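Local coordinates for thrombospondin related anonymous protein (PDB 4F1J), which probably serves in cell adhesion at the Plasmodium falciparum membrane, this piece being its magnesium-binding von Willebrand factor type A domain, at residues H23-H28 with K80-T85; H48-I53 with A58-R63. All coordinates share one frame; numbering follows the deposited sequence.

Interaction 1. Residues H23-H28 with K80-T85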
ATOM      1  N   HIS A  23     -17.461 -10.235   2.591  1.00 11.97           N
ATOM      2  CA  HIS A  23     -18.354  -9.057   2.556  1.00 12.33           C
ATOM      3  C   HIS A  23     -17.566  -7.753   2.761  1.00 12.07           C
ATOM      4  O   HIS A  23     -17.855  -6.747   2.137  1.00 12.98           O
ATOM      5  CB  HIS A  23     -19.512  -9.187   3.556  1.00 12.86           C
ATOM      6  CG  HIS A  23     -19.079  -9.237   4.980  1.00 11.64           C
ATOM      7  ND1 HIS A  23     -18.915  -8.103   5.729  1.00 11.26           N
ATOM      8  CD2 HIS A  23     -18.838 -10.281   5.808  1.00 13.54           C
ATOM      9  CE1 HIS A  23     -18.547  -8.437   6.954  1.00 12.80           C
ATOM     10  NE2 HIS A  23     -18.511  -9.754   7.037  1.00 14.65           N
ATOM     11  N   ASN A  24     -16.527  -7.805   3.591  1.00 11.56           N
ATOM     12  CA  ASN A  24     -15.637  -6.666   3.793  1.00 12.01           C
ATOM     13  C   ASN A  24     -14.756  -6.401   2.589  1.00 10.92           C
ATOM     14  O   ASN A  24     -14.521  -5.237   2.250  1.00 12.02           O
ATOM     15  CB  ASN A  24     -14.748  -6.857   5.012  1.00 11.28           C
ATOM     16  CG  ASN A  24     -15.463  -6.613   6.306  1.00 12.28           C
ATOM     17  OD1 ASN A  24     -16.361  -5.769   6.394  1.00 11.80           O
ATOM     18  ND2 ASN A  24     -15.037  -7.310   7.352  1.00 13.75           N
ATOM     19  N   TRP A  25     -14.303  -7.458   1.928  1.00 10.95           N
ATOM     20  CA  TRP A  25     -13.530  -7.301   0.687  1.00 10.96           C
ATOM     21  C   TRP A  25     -14.330  -6.531  -0.360  1.00 11.31           C
ATOM     22  O   TRP A  25     -13.844  -5.593  -1.002  1.00 11.26           O
ATOM     23  CB  TRP A  25     -13.149  -8.660   0.130  1.00 11.85           C
ATOM     24  CG  TRP A  25     -12.343  -8.601  -1.102  1.00 11.56           C
ATOM     25  CD1 TRP A  25     -12.745  -8.883  -2.360  1.00 11.55           C
ATOM     26  CD2 TRP A  25     -10.940  -8.281  -1.192  1.00 10.94           C
ATOM     27  NE1 TRP A  25     -11.709  -8.747  -3.237  1.00 11.31           N
ATOM     28  CE2 TRP A  25     -10.588  -8.366  -2.546  1.00 11.64           C
ATOM     29  CE3 TRP A  25      -9.965  -7.905  -0.258  1.00 11.83           C
ATOM     30  CZ2 TRP A  25      -9.297  -8.107  -3.001  1.00 10.93           C
ATOM     31  CZ3 TRP A  25      -8.689  -7.651  -0.710  1.00 11.02           C
ATOM     32  CH2 TRP A  25      -8.366  -7.753  -2.065  1.00 11.16           C
ATOM     33  N   VAL A  26     -15.583  -6.937  -0.525  1.00 11.45           N
ATOM     34  CA  VAL A  26     -16.455  -6.364  -1.545  1.00 11.73           C
ATOM     35  C   VAL A  26     -16.945  -4.970  -1.152  1.00 12.40           C
ATOM     36  O   VAL A  26     -16.904  -4.021  -1.973  1.00 11.74           O
ATOM     37  CB  VAL A  26     -17.658  -7.317  -1.787  1.00 12.04           C
ATOM     38  CG1 VAL A  26     -18.773  -6.610  -2.628  1.00 12.07           C
ATOM     39  CG2 VAL A  26     -17.170  -8.597  -2.463  1.00 10.70           C
ATOM     40  N   LYS A  27     -17.417  -4.824   0.090  1.00 12.07           N
ATOM     41  CA  LYS A  27     -18.027  -3.556   0.516  1.00 12.87           C
ATOM     42  C   LYS A  27     -17.048  -2.496   0.987  1.00 12.76           C
ATOM     43  O   LYS A  27     -17.379  -1.305   0.945  1.00 13.07           O
ATOM     44  CB  LYS A  27     -19.127  -3.764   1.582  1.00 13.74           C
ATOM     45  CG  LYS A  27     -20.331  -4.561   1.075  1.00 15.64           C
ATOM     46  CD  LYS A  27     -20.952  -4.035  -0.217  1.00 17.65           C
ATOM     47  CE  LYS A  27     -22.018  -2.974   0.006  1.00 19.22           C
ATOM     48  NZ  LYS A  27     -22.656  -2.537  -1.296  1.00 19.58           N
ATOM     49  N   HIS A  28     -15.838  -2.899   1.382  1.00 12.50           N
ATOM     50  CA  HIS A  28     -14.892  -1.949   1.970  1.00 11.71           C
ATOM     51  C   HIS A  28     -13.482  -1.964   1.381  1.00 12.24           C
ATOM     52  O   HIS A  28     -12.971  -0.878   1.026  1.00 11.78           O
ATOM     53  CB  HIS A  28     -14.807  -2.116   3.468  1.00 11.68           C
ATOM     54  CG  HIS A  28     -16.135  -1.982   4.163  1.00 12.88           C
ATOM     55  ND1 HIS A  28     -16.865  -0.817   4.148  1.00 13.05           N
ATOM     56  CD2 HIS A  28     -16.844  -2.867   4.897  1.00 13.78           C
ATOM     57  CE1 HIS A  28     -17.981  -0.996   4.839  1.00 16.14           C
ATOM     58  NE2 HIS A  28     -17.999  -2.234   5.297  1.00 12.75           N
ATOM     59  N   LYS A  80     -11.346  -2.713  -9.570  1.00 14.90           N
ATOM     60  CA  LYS A  80     -12.729  -3.216  -9.530  1.00 17.12           C
ATOM     61  C   LYS A  80     -12.802  -4.689  -9.931  1.00 16.44           C
ATOM     62  O   LYS A  80     -13.630  -5.455  -9.404  1.00 17.16           O
ATOM     63  CB  LYS A  80     -13.648  -2.373 -10.413  1.00 17.55           C
ATOM     64  CG  LYS A  80     -15.129  -2.641 -10.128  1.00 19.57           C
ATOM     65  CD  LYS A  80     -16.054  -2.313 -11.304  1.00 21.40           C
ATOM     66  CE  LYS A  80     -17.418  -3.051 -11.166  1.00 24.71           C
ATOM     67  NZ  LYS A  80     -18.150  -2.734  -9.875  1.00 28.56           N
ATOM     68  N   SER A  81     -11.908  -5.104 -10.818  1.00 15.86           N
ATOM     69  CA  SER A  81     -11.831  -6.496 -11.249  1.00 15.79           C
ATOM     70  C   SER A  81     -11.475  -7.458 -10.118  1.00 15.00           C
ATOM     71  O   SER A  81     -11.613  -8.674 -10.286  1.00 15.49           O
ATOM     72  CB  SER A  81     -10.844  -6.676 -12.415  1.00 16.13           C
ATOM     73  OG  SER A  81      -9.502  -6.811 -11.991  1.00 17.24           O
ATOM     74  N   LEU A  82     -11.018  -6.937  -8.972  1.00 13.28           N
ATOM     75  CA  LEU A  82     -10.685  -7.798  -7.830  1.00 13.74           C
ATOM     76  C   LEU A  82     -11.933  -8.400  -7.194  1.00 14.50           C
ATOM     77  O   LEU A  82     -11.833  -9.308  -6.384  1.00 13.99           O
ATOM     78  CB  LEU A  82      -9.895  -7.008  -6.763  1.00 13.03           C
ATOM     79  CG  LEU A  82      -8.491  -6.571  -7.186  1.00 13.68           C
ATOM     80  CD1 LEU A  82      -7.903  -5.632  -6.114  1.00 13.65           C
ATOM     81  CD2 LEU A  82      -7.580  -7.746  -7.427  1.00 14.47           C
ATOM     82  N   LEU A  83     -13.095  -7.857  -7.541  1.00 15.54           N
ATOM     83  CA  LEU A  83     -14.375  -8.367  -7.051  1.00 17.08           C
ATOM     84  C   LEU A  83     -14.680  -9.714  -7.666  1.00 18.20           C
ATOM     85  O   LEU A  83     -15.121 -10.624  -6.970  1.00 19.19           O
ATOM     86  CB  LEU A  83     -15.499  -7.383  -7.389  1.00 17.25           C
ATOM     87  CG  LEU A  83     -15.412  -6.008  -6.719  1.00 17.37           C
ATOM     88  CD1 LEU A  83     -16.454  -5.060  -7.331  1.00 17.93           C
ATOM     89  CD2 LEU A  83     -15.591  -6.092  -5.222  1.00 17.89           C
ATOM     90  N   SER A  84     -14.397  -9.857  -8.960  1.00 19.46           N
ATOM     91  CA  SER A  84     -14.676 -11.095  -9.716  1.00 20.49           C
ATOM     92  C   SER A  84     -13.516 -12.083  -9.607  1.00 20.21           C
ATOM     93  O   SER A  84     -12.904 -12.461 -10.611  1.00 21.10           O
ATOM     94  CB  SER A  84     -14.937 -10.751 -11.186  1.00 21.25           C
ATOM     95  OG  SER A  84     -15.875  -9.694 -11.293  1.00 24.25           O
ATOM     96  N   THR A  85     -13.218 -12.484  -8.374  1.00 19.23           N
ATOM     97  CA  THR A  85     -12.138 -13.407  -8.063  1.00 18.35           C
ATOM     98  C   THR A  85     -12.538 -14.290  -6.877  1.00 18.19           C
ATOM     99  O   THR A  85     -13.607 -14.102  -6.285  1.00 18.19           O
ATOM    100  CB  THR A  85     -10.890 -12.642  -7.579  1.00 18.54           C
ATOM    101  OG1 THR A  85     -11.226 -11.960  -6.370  1.00 16.83           O
ATOM    102  CG2 THR A  85     -10.404 -11.632  -8.617  1.00 19.22           C
TER

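Interaction 2. Residues H48-I53 with A58-R63. With SO4 (sulfate ion), chain D.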
ATOM      1  N   HIS A  48       3.212   7.427 -10.653  1.00 10.30           N
ATOM      2  CA  HIS A  48       3.070   6.180 -11.365  1.00 10.06           C
ATOM      3  C   HIS A  48       2.765   5.116 -10.305  1.00 10.07           C
ATOM      4  O   HIS A  48       3.569   4.901  -9.382  1.00  9.99           O
ATOM      5  CB  HIS A  48       4.352   5.751 -12.082  1.00 10.23           C
ATOM      6  CG  HIS A  48       4.767   6.638 -13.222  1.00 10.77           C
ATOM      7  ND1 HIS A  48       5.668   6.221 -14.182  1.00 12.51           N
ATOM      8  CD2 HIS A  48       4.450   7.917 -13.540  1.00 10.90           C
ATOM      9  CE1 HIS A  48       5.867   7.197 -15.053  1.00 11.33           C
ATOM     10  NE2 HIS A  48       5.152   8.240 -14.681  1.00 10.88           N
ATOM     11  N   LEU A  49       1.634   4.434 -10.484  1.00  9.22           N
ATOM     12  CA  LEU A  49       1.176   3.386  -9.585  1.00  8.36           C
ATOM     13  C   LEU A  49       1.650   2.004  -9.962  1.00  7.98           C
ATOM     14  O   LEU A  49       1.649   1.614 -11.125  1.00  7.57           O
ATOM     15  CB  LEU A  49      -0.364   3.373  -9.572  1.00  8.72           C
ATOM     16  CG  LEU A  49      -1.047   2.375  -8.640  1.00  8.20           C
ATOM     17  CD1 LEU A  49      -0.840   2.765  -7.184  1.00  7.17           C
ATOM     18  CD2 LEU A  49      -2.540   2.346  -9.045  1.00  8.11           C
ATOM     19  N   TYR A  50       2.016   1.239  -8.926  1.00  7.40           N
ATOM     20  CA  TYR A  50       2.191  -0.211  -8.996  1.00  7.64           C
ATOM     21  C   TYR A  50       1.228  -0.769  -7.963  1.00  7.48           C
ATOM     22  O   TYR A  50       0.975  -0.142  -6.939  1.00  7.48           O
ATOM     23  CB  TYR A  50       3.605  -0.595  -8.608  1.00  6.92           C
ATOM     24  CG  TYR A  50       3.793  -2.059  -8.206  1.00  7.13           C
ATOM     25  CD1 TYR A  50       3.576  -2.485  -6.880  1.00  6.20           C
ATOM     26  CD2 TYR A  50       4.158  -3.009  -9.158  1.00  8.86           C
ATOM     27  CE1 TYR A  50       3.786  -3.822  -6.525  1.00  5.98           C
ATOM     28  CE2 TYR A  50       4.326  -4.357  -8.805  1.00  7.82           C
ATOM     29  CZ  TYR A  50       4.134  -4.742  -7.491  1.00  8.03           C
ATOM     30  OH  TYR A  50       4.330  -6.087  -7.159  1.00  7.95           O
ATOM     31  N   ALA A  51       0.679  -1.939  -8.234  1.00  7.33           N
ATOM     32  CA  ALA A  51      -0.200  -2.575  -7.246  1.00  8.09           C
ATOM     33  C   ALA A  51       0.017  -4.057  -7.230  1.00  8.14           C
ATOM     34  O   ALA A  51       0.134  -4.697  -8.274  1.00  8.69           O
ATOM     35  CB  ALA A  51      -1.699  -2.248  -7.510  1.00  7.47           C
ATOM     36  N   ASN A  52       0.095  -4.603  -6.025  1.00  8.27           N
ATOM     37  CA  ASN A  52      -0.029  -6.044  -5.842  1.00  8.14           C
ATOM     38  C   ASN A  52      -1.019  -6.366  -4.755  1.00  7.91           C
ATOM     39  O   ASN A  52      -1.390  -5.491  -3.970  1.00  7.76           O
ATOM     40  CB  ASN A  52       1.317  -6.788  -5.669  1.00  7.75           C
ATOM     41  CG  ASN A  52       2.027  -6.562  -4.334  1.00  7.95           C
ATOM     42  OD1 ASN A  52       1.411  -6.429  -3.278  1.00  8.83           O
ATOM     43  ND2 ASN A  52       3.365  -6.565  -4.380  1.00  7.37           N
ATOM     44  N   ILE A  53      -1.492  -7.610  -4.772  1.00  7.59           N
ATOM     45  CA  ILE A  53      -2.223  -8.158  -3.631  1.00  8.51           C
ATOM     46  C   ILE A  53      -1.310  -9.169  -2.969  1.00  8.12           C
ATOM     47  O   ILE A  53      -0.441  -9.763  -3.638  1.00  9.25           O
ATOM     48  CB  ILE A  53      -3.551  -8.782  -4.039  1.00  8.67           C
ATOM     49  CG1 ILE A  53      -3.353  -9.832  -5.132  1.00  8.75           C
ATOM     50  CG2 ILE A  53      -4.519  -7.679  -4.528  1.00  8.92           C
ATOM     51  CD1 ILE A  53      -4.636 -10.593  -5.524  1.00 10.75           C
ATOM     52  N   ALA A  58       2.684 -12.656  -2.919  1.00 10.30           N
ATOM     53  CA  ALA A  58       2.340 -11.435  -3.665  1.00 10.36           C
ATOM     54  C   ALA A  58       2.019 -11.733  -5.140  1.00 10.78           C
ATOM     55  O   ALA A  58       2.663 -12.571  -5.766  1.00 11.34           O
ATOM     56  CB  ALA A  58       3.481 -10.441  -3.570  1.00 10.45           C
ATOM     57  N   LYS A  59       1.009 -11.054  -5.672  1.00 10.11           N
ATOM     58  CA  LYS A  59       0.660 -11.165  -7.082  1.00 11.46           C
ATOM     59  C   LYS A  59       0.471  -9.766  -7.635  1.00 10.33           C
ATOM     60  O   LYS A  59      -0.366  -9.014  -7.139  1.00  9.54           O
ATOM     61  CB  LYS A  59      -0.629 -11.971  -7.253  1.00 12.00           C
ATOM     62  CG  LYS A  59      -1.086 -12.070  -8.693  1.00 14.64           C
ATOM     63  CD  LYS A  59      -2.291 -12.952  -8.869  1.00 16.24           C
ATOM     64  CE  LYS A  59      -2.776 -12.863 -10.316  1.00 19.62           C
ATOM     65  NZ  LYS A  59      -3.944 -13.768 -10.541  1.00 22.91           N
ATOM     66  N   GLU A  60       1.267  -9.414  -8.634  1.00 10.18           N
ATOM     67  CA  GLU A  60       1.157  -8.111  -9.295  1.00 10.25           C
ATOM     68  C   GLU A  60      -0.178  -7.996 -10.011  1.00  9.75           C
ATOM     69  O   GLU A  60      -0.601  -8.936 -10.727  1.00 10.18           O
ATOM     70  CB  GLU A  60       2.289  -7.934 -10.295  1.00  9.82           C
ATOM     71  CG  GLU A  60       2.290  -6.570 -10.994  1.00  9.71           C
ATOM     72  CD  GLU A  60       3.384  -6.464 -12.038  1.00 11.94           C
ATOM     73  OE1 GLU A  60       4.565  -6.399 -11.648  1.00 13.53           O
ATOM     74  OE2 GLU A  60       3.053  -6.499 -13.243  1.00 15.14           O
ATOM     75  N   ILE A  61      -0.827  -6.842  -9.837  1.00  9.82           N
ATOM     76  CA  ILE A  61      -2.071  -6.560 -10.554  1.00 10.91           C
ATOM     77  C   ILE A  61      -1.991  -5.305 -11.449  1.00 10.39           C
ATOM     78  O   ILE A  61      -2.727  -5.194 -12.437  1.00 10.67           O
ATOM     79  CB  ILE A  61      -3.297  -6.517  -9.616  1.00 11.61           C
ATOM     80  CG1 ILE A  61      -3.220  -5.403  -8.616  1.00 13.06           C
ATOM     81  CG2 ILE A  61      -3.440  -7.845  -8.818  1.00 14.26           C
ATOM     82  CD1 ILE A  61      -4.523  -5.165  -7.871  1.00 12.49           C
ATOM     83  N   ILE A  62      -1.120  -4.369 -11.107  1.00  9.25           N
ATOM     84  CA  ILE A  62      -0.851  -3.213 -11.978  1.00  9.22           C
ATOM     85  C   ILE A  62       0.647  -3.071 -12.119  1.00  9.39           C
ATOM     86  O   ILE A  62       1.338  -2.823 -11.155  1.00  9.65           O
ATOM     87  CB  ILE A  62      -1.437  -1.895 -11.418  1.00  8.77           C
ATOM     88  CG1 ILE A  62      -2.977  -1.957 -11.325  1.00  9.27           C
ATOM     89  CG2 ILE A  62      -1.002  -0.698 -12.288  1.00  8.99           C
ATOM     90  CD1 ILE A  62      -3.649  -0.662 -10.777  1.00 10.52           C
ATOM     91  N   ARG A  63       1.145  -3.211 -13.343  1.00 10.31           N
ATOM     92  CA  ARG A  63       2.575  -3.118 -13.630  1.00 10.98           C
ATOM     93  C   ARG A  63       3.048  -1.672 -13.559  1.00 10.24           C
ATOM     94  O   ARG A  63       2.419  -0.768 -14.119  1.00 10.04           O
ATOM     95  CB  ARG A  63       2.842  -3.700 -15.022  1.00 11.46           C
ATOM     96  CG  ARG A  63       4.266  -3.504 -15.498  1.00 10.95           C
ATOM     97  CD  ARG A  63       4.523  -4.234 -16.806  1.00 13.20           C
ATOM     98  NE  ARG A  63       3.898  -3.539 -17.934  1.00 13.04           N
ATOM     99  CZ  ARG A  63       4.413  -2.504 -18.588  1.00 15.14           C
ATOM    100  NH1 ARG A  63       5.598  -2.009 -18.287  1.00 14.93           N
ATOM    101  NH2 ARG A  63       3.741  -1.965 -19.594  1.00 15.02           N
TER
HETATM  102  S   SO4 D 302       0.184  -2.202 -20.771  1.00 33.00           S
HETATM  103  O1  SO4 D 302      -0.538  -2.521 -22.008  1.00 35.52           O
HETATM  104  O2  SO4 D 302       1.398  -3.015 -20.746  1.00 33.53           O
HETATM  105  O3  SO4 D 302       0.463  -0.767 -20.719  1.00 26.95           O
HETATM  106  O4  SO4 D 302      -0.664  -2.638 -19.654  1.00 30.85           O
HETATM  107  O   HOH W   1       5.638  -7.437  -9.033  1.00 11.01           O

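Interaction 1. Residues H23-H28 with K80-T85
The indole of Trp25 meets Leu82 at its edge, with the carbonyl oxygen of Leu82 lying in the ring plane beside NE1. Further along the same ring, CZ2 touches the CB of Leu82 at 4.0 Å. The bond from Trp25 NE1 to Leu82 O is 3.2 Å and nearly straight at the hydrogen, 178°. It does not use a lone pair: NE1 stands above the carbonyl plane, 58° out of it. The hydroxyl OG1 of Thr85 donates to the same Leu82 O at 2.7 Å, from the opposite face of that plane. Two donors thus grip one oxygen from either side and probably help to hold the peptide after Leu82 in place. Trp25 has CG anti to the backbone N (chi1 -179°), which carries the indole out from the helix toward the turn.

One residue on, the Val26 side chain crosses that of Leu83 at about a right angle. Methyl CD2 of Leu83 does the touching, 3.8 Å from Val26 CA and 4.0 Å from Val26 CG2. Lys80 to Leu83 form a type I turn, closed by Leu83 N to Lys80 O at 3.1 Å. This turn presents the Leu82 carbonyl and the Leu83 methyl to the helix.

In this von Willebrand A domain the contact packs helix 22-38 against the loop after helix 72-80, with the Trp25 side chain about 8 Å from those of the magnesium-binding Ser17 and Asp123. Arg22 donates through NH2 to Leu83 O. Val30 touches Trp25, Leu82 and Leu83, while Met14 of strand 8-15 packs against Trp25 and Leu82.

Interaction 2. Residues H48-I53 with A58-R63
Strands 48-53 and 58-62 pair antiparallel, and their register slips by one residue where Ile61 and Ile62 both face Ala51, a classic beta bulge.

The bulge brings two isoleucines to one alanine. Ala51 CB lies 3.7 Å from Ile61 CG1 and close to Ile62 CB. On the same face, Leu49 CD2 meets the tip of Ile62, CD1, at 3.6 Å. Ile61 CD1 reaches Ile53 CG2, and the two side chains cross at about a right angle. Helix 72-80 packs on this face through Ala75, Ile78 and Ile79.

The pair is a beta hairpin at the margin of the Rossmann-like sheet of the von Willebrand A domain. Strand 58-62 is the antiparallel edge strand, and strand 47-54 joins it to the parallel strands. At the bulge Ala51 O accepts from Ile61 N at 2.8 Å and from Ile62 N at 3.1 Å. Ala51 N returns a bond to Ile62 O. Ile53 and Lys59 form a hydrogen-bonded pair through N and O of each.

Tyr50 and Asn52 pack against Gln100 of helix 94-106; Glu60 shares their face of the hairpin. Glu60 OE1 sits at the Tyr50 ring edge, 3.5 Å from CE2, with ring and carboxylate planes 84° apart. A water joins Tyr50 OH to Glu60 OE1, donating to the carboxylate. Asn52, with CG between its backbone N and carbonyl carbon (chi1 72°), turns ND2 to donate to Tyr50 OH at 3.0 Å. Arg63 NH2 donates to O2 of a sulfate at 2.8 Å; the ion, probably from the crystallisation liquor, is also bound by Asp67 N.

Overall arrangement
From the N terminus, the chain runs through strand 8-15 into helix 22-38, which supplies the first segment of interaction 1. It then returns to the sheet as strand 47-54 and doubles back as strand 58-62. Interaction 2 closes this short hairpin loop. Helix 72-80 follows, and the loop after it comes back to helix 22-38, where interaction 1 closes a much longer loop. Interaction 2 is nested inside that loop. The two centres are 16 Å apart, but Leu82 bridges them: its CD1 packs 3.8 Å from Ile61 CD1, and its CD2 lies near Ile53 CG2. Helix 22-38, the loop after helix 72-80 and the sheet's edge hairpin are thereby tied together.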